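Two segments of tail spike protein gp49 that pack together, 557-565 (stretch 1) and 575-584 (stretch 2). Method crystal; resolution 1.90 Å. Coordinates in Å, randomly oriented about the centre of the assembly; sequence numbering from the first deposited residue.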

# COMPACT_ATOMS: atom_id res chain seq x y z
N GLY B 557 37.64 8.37 -47.54
CA GLY B 557 38.64 8.76 -48.52
C GLY B 557 39.61 9.77 -47.93
O GLY B 557 40.66 9.41 -47.36
N ASN B 558 39.26 11.05 -48.04
CA ASN B 558 40.16 12.14 -47.65
C ASN B 558 39.78 12.94 -46.39
O ASN B 558 40.56 13.78 -45.95
CB ASN B 558 40.26 13.13 -48.82
CG ASN B 558 38.94 13.81 -49.13
OD1 ASN B 558 37.87 13.28 -48.80
ND2 ASN B 558 38.99 14.97 -49.79
N ARG B 559 38.57 12.71 -45.86
CA ARG B 559 38.04 13.50 -44.73
C ARG B 559 37.20 12.62 -43.82
O ARG B 559 36.55 11.67 -44.28
CB ARG B 559 37.14 14.66 -45.22
CG ARG B 559 37.85 15.77 -46.04
CD ARG B 559 38.75 16.61 -45.14
NE ARG B 559 39.40 17.74 -45.83
CZ ARG B 559 40.47 17.64 -46.62
NH1 ARG B 559 41.05 16.46 -46.84
NH2 ARG B 559 40.96 18.73 -47.19
N VAL B 560 37.21 12.95 -42.53
CA VAL B 560 36.33 12.30 -41.55
C VAL B 560 34.90 12.86 -41.68
O VAL B 560 33.93 12.11 -41.74
CB VAL B 560 36.79 12.56 -40.12
CG1 VAL B 560 35.87 11.82 -39.14
CG2 VAL B 560 38.21 12.10 -39.95
N GLY B 561 34.81 14.18 -41.73
CA GLY B 561 33.53 14.85 -41.73
C GLY B 561 33.09 15.23 -40.33
O GLY B 561 33.35 14.51 -39.35
N VAL B 562 32.41 16.37 -40.24
CA VAL B 562 31.91 16.89 -38.98
C VAL B 562 30.40 16.69 -38.93
O VAL B 562 29.66 17.22 -39.77
CB VAL B 562 32.26 18.41 -38.85
CG1 VAL B 562 31.77 18.99 -37.52
CG2 VAL B 562 33.77 18.63 -39.01
N ALA B 563 29.95 15.92 -37.95
CA ALA B 563 28.55 15.60 -37.75
C ALA B 563 27.85 16.76 -37.05
O ALA B 563 28.29 17.19 -35.98
CB ALA B 563 28.42 14.31 -36.89
N ILE B 564 26.75 17.23 -37.64
CA ILE B 564 25.94 18.32 -37.10
C ILE B 564 24.47 18.02 -37.34
O ILE B 564 24.13 16.97 -37.88
CB ILE B 564 26.27 19.66 -37.78
CG1 ILE B 564 25.93 19.59 -39.28
CG2 ILE B 564 27.77 20.03 -37.57
CD1 ILE B 564 26.10 20.94 -40.05
N ALA B 565 23.60 18.92 -36.91
CA ALA B 565 22.20 18.87 -37.32
C ALA B 565 21.80 20.28 -37.76
O ALA B 565 21.98 21.24 -37.01
CB ALA B 565 21.32 18.42 -36.18
N LEU B 575 20.11 15.67 -40.05
CA LEU B 575 21.43 15.24 -39.65
C LEU B 575 22.36 15.54 -40.81
O LEU B 575 21.94 15.47 -41.98
CB LEU B 575 21.42 13.74 -39.37
CG LEU B 575 20.43 13.24 -38.33
CD1 LEU B 575 20.66 11.73 -38.09
CD2 LEU B 575 20.56 14.02 -37.02
N GLY B 576 23.61 15.88 -40.52
CA GLY B 576 24.55 16.19 -41.57
C GLY B 576 25.97 15.75 -41.29
O GLY B 576 26.39 15.75 -40.14
N LEU B 577 26.70 15.39 -42.34
CA LEU B 577 28.13 15.12 -42.22
C LEU B 577 28.84 16.00 -43.26
O LEU B 577 28.59 15.83 -44.45
CB LEU B 577 28.42 13.64 -42.49
CG LEU B 577 29.89 13.22 -42.35
CD1 LEU B 577 30.32 13.28 -40.89
CD2 LEU B 577 30.14 11.82 -42.94
N PHE B 578 29.68 16.94 -42.81
CA PHE B 578 30.22 18.01 -43.67
C PHE B 578 31.74 18.03 -43.49
O PHE B 578 32.22 18.06 -42.36
CB PHE B 578 29.70 19.39 -43.23
CG PHE B 578 28.28 19.69 -43.62
CD1 PHE B 578 27.22 19.06 -42.99
CD2 PHE B 578 28.00 20.66 -44.60
CE1 PHE B 578 25.89 19.36 -43.32
CE2 PHE B 578 26.70 20.95 -44.94
CZ PHE B 578 25.63 20.30 -44.31
N THR B 579 32.51 18.04 -44.58
CA THR B 579 33.96 18.15 -44.40
C THR B 579 34.20 19.53 -43.79
O THR B 579 33.46 20.48 -44.11
CB THR B 579 34.74 17.99 -45.72
OG1 THR B 579 34.46 19.10 -46.60
CG2 THR B 579 34.36 16.66 -46.41
N ASP B 580 35.16 19.67 -42.88
CA ASP B 580 35.25 20.95 -42.17
C ASP B 580 35.58 22.10 -43.14
O ASP B 580 35.04 23.21 -43.02
CB ASP B 580 36.27 20.92 -41.03
CG ASP B 580 36.14 22.11 -40.08
OD1 ASP B 580 34.98 22.54 -39.75
OD2 ASP B 580 37.19 22.63 -39.66
N ASP B 581 36.43 21.80 -44.13
CA ASP B 581 36.93 22.84 -45.03
C ASP B 581 36.20 22.96 -46.38
O ASP B 581 36.59 23.78 -47.23
CB ASP B 581 38.46 22.72 -45.21
CG ASP B 581 38.88 21.53 -46.06
OD1 ASP B 581 38.03 20.70 -46.45
OD2 ASP B 581 40.09 21.40 -46.31
N GLY B 582 35.18 22.13 -46.59
CA GLY B 582 34.35 22.23 -47.79
C GLY B 582 34.94 21.55 -49.01
O GLY B 582 34.41 21.66 -50.13
N THR B 583 36.06 20.86 -48.81
CA THR B 583 36.59 19.98 -49.84
C THR B 583 35.64 18.80 -50.06
O THR B 583 35.10 18.26 -49.10
CB THR B 583 37.99 19.45 -49.42
OG1 THR B 583 38.89 20.56 -49.23
CG2 THR B 583 38.55 18.52 -50.48
N ASN B 584 35.40 18.41 -51.31
CA ASN B 584 34.61 17.21 -51.55
C ASN B 584 35.20 15.97 -50.91
O ASN B 584 36.41 15.81 -50.92
CB ASN B 584 34.46 16.95 -53.05
CG ASN B 584 33.59 17.99 -53.74
OD1 ASN B 584 32.80 18.69 -53.11
ND2 ASN B 584 33.74 18.09 -55.06
O HOH W 1 38.40 19.62 -43.53

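The two stretches belong to one chain and meet as an antiparallel pair of strands, 562-565 and 575-578. Their axes approach to 4.5 Å, and their directions differ by 150°. Four backbone hydrogen bonds join them. V562 and F578 form one hydrogen-bonded pair: V562 N donates to F578 O at 2.7 Å, and F578 N donates to V562 O at 3.1 Å. I564 and G576 form the other: I564 N to G576 O and G576 N to I564 O are both 2.9 Å. Between these pairs, A563 faces L577 without hydrogen bonds, and their CA atoms lie 4.5 Å apart. A563 CA instead makes a CA-H...O contact with G576 O at 3.2 Å.

Before V562 and after F578 the backbone is loop, and side chains make most of the contact there. In all, 674 Å² is buried, both sides summed.

The side chains of V562, I564 and F578 share one face of the sheet. I564 has chi1 p and chi2 t, and its CD1 comes within 3.6 Å of F578 CE1. G576 belongs to this face but has no side chain. A CB there would lie 2.6 Å from F578 CE1, a clash, so glycine leaves room for the ring. V562 CG2 also packs 3.9 Å from D580 CB.

A563, A565, L575 and L577 point to the other face. The small alanines are buried here beside the leucines. The end of the L577 side chain comes nearer to stretch 1, and L577 CD1 lies 3.4 Å from G561 C. A CB on G561 would clash with L577 CG at 2.7 Å. The phi/psi of 93/146 also calls for glycine, because a CB would jam against the preceding carbonyl.

Around N558, R559, D581 and T583 the contact is polar and partly exposed. R559 reaches D581 in a salt bridge, with NH2 to OD2 at 2.9 Å. A weak hydrogen bond from R559 NE to D581 OD1, 3.3 Å, accompanies it. The carboxylate thus meets two guanidinium nitrogens, with OD2 near the guanidinium plane. R559 NH1 donates to N558 O at 2.9 Å, which ties the arginine to its own stretch. T583 CG2 covers one face of the guanidinium, while T583 OG1 donates to D581 OD1 at 2.9 Å. The aliphatic part of R559 is used too: its CG lies 3.6 Å from T579 CG2. Water 1 accepts from D581 N at 3.0 Å and, weakly, from R559 NE at 3.1 Å. Farther out, N558 ND2 donates to N584 O at 2.9 Å, an amide well suited to a backbone carbonyl.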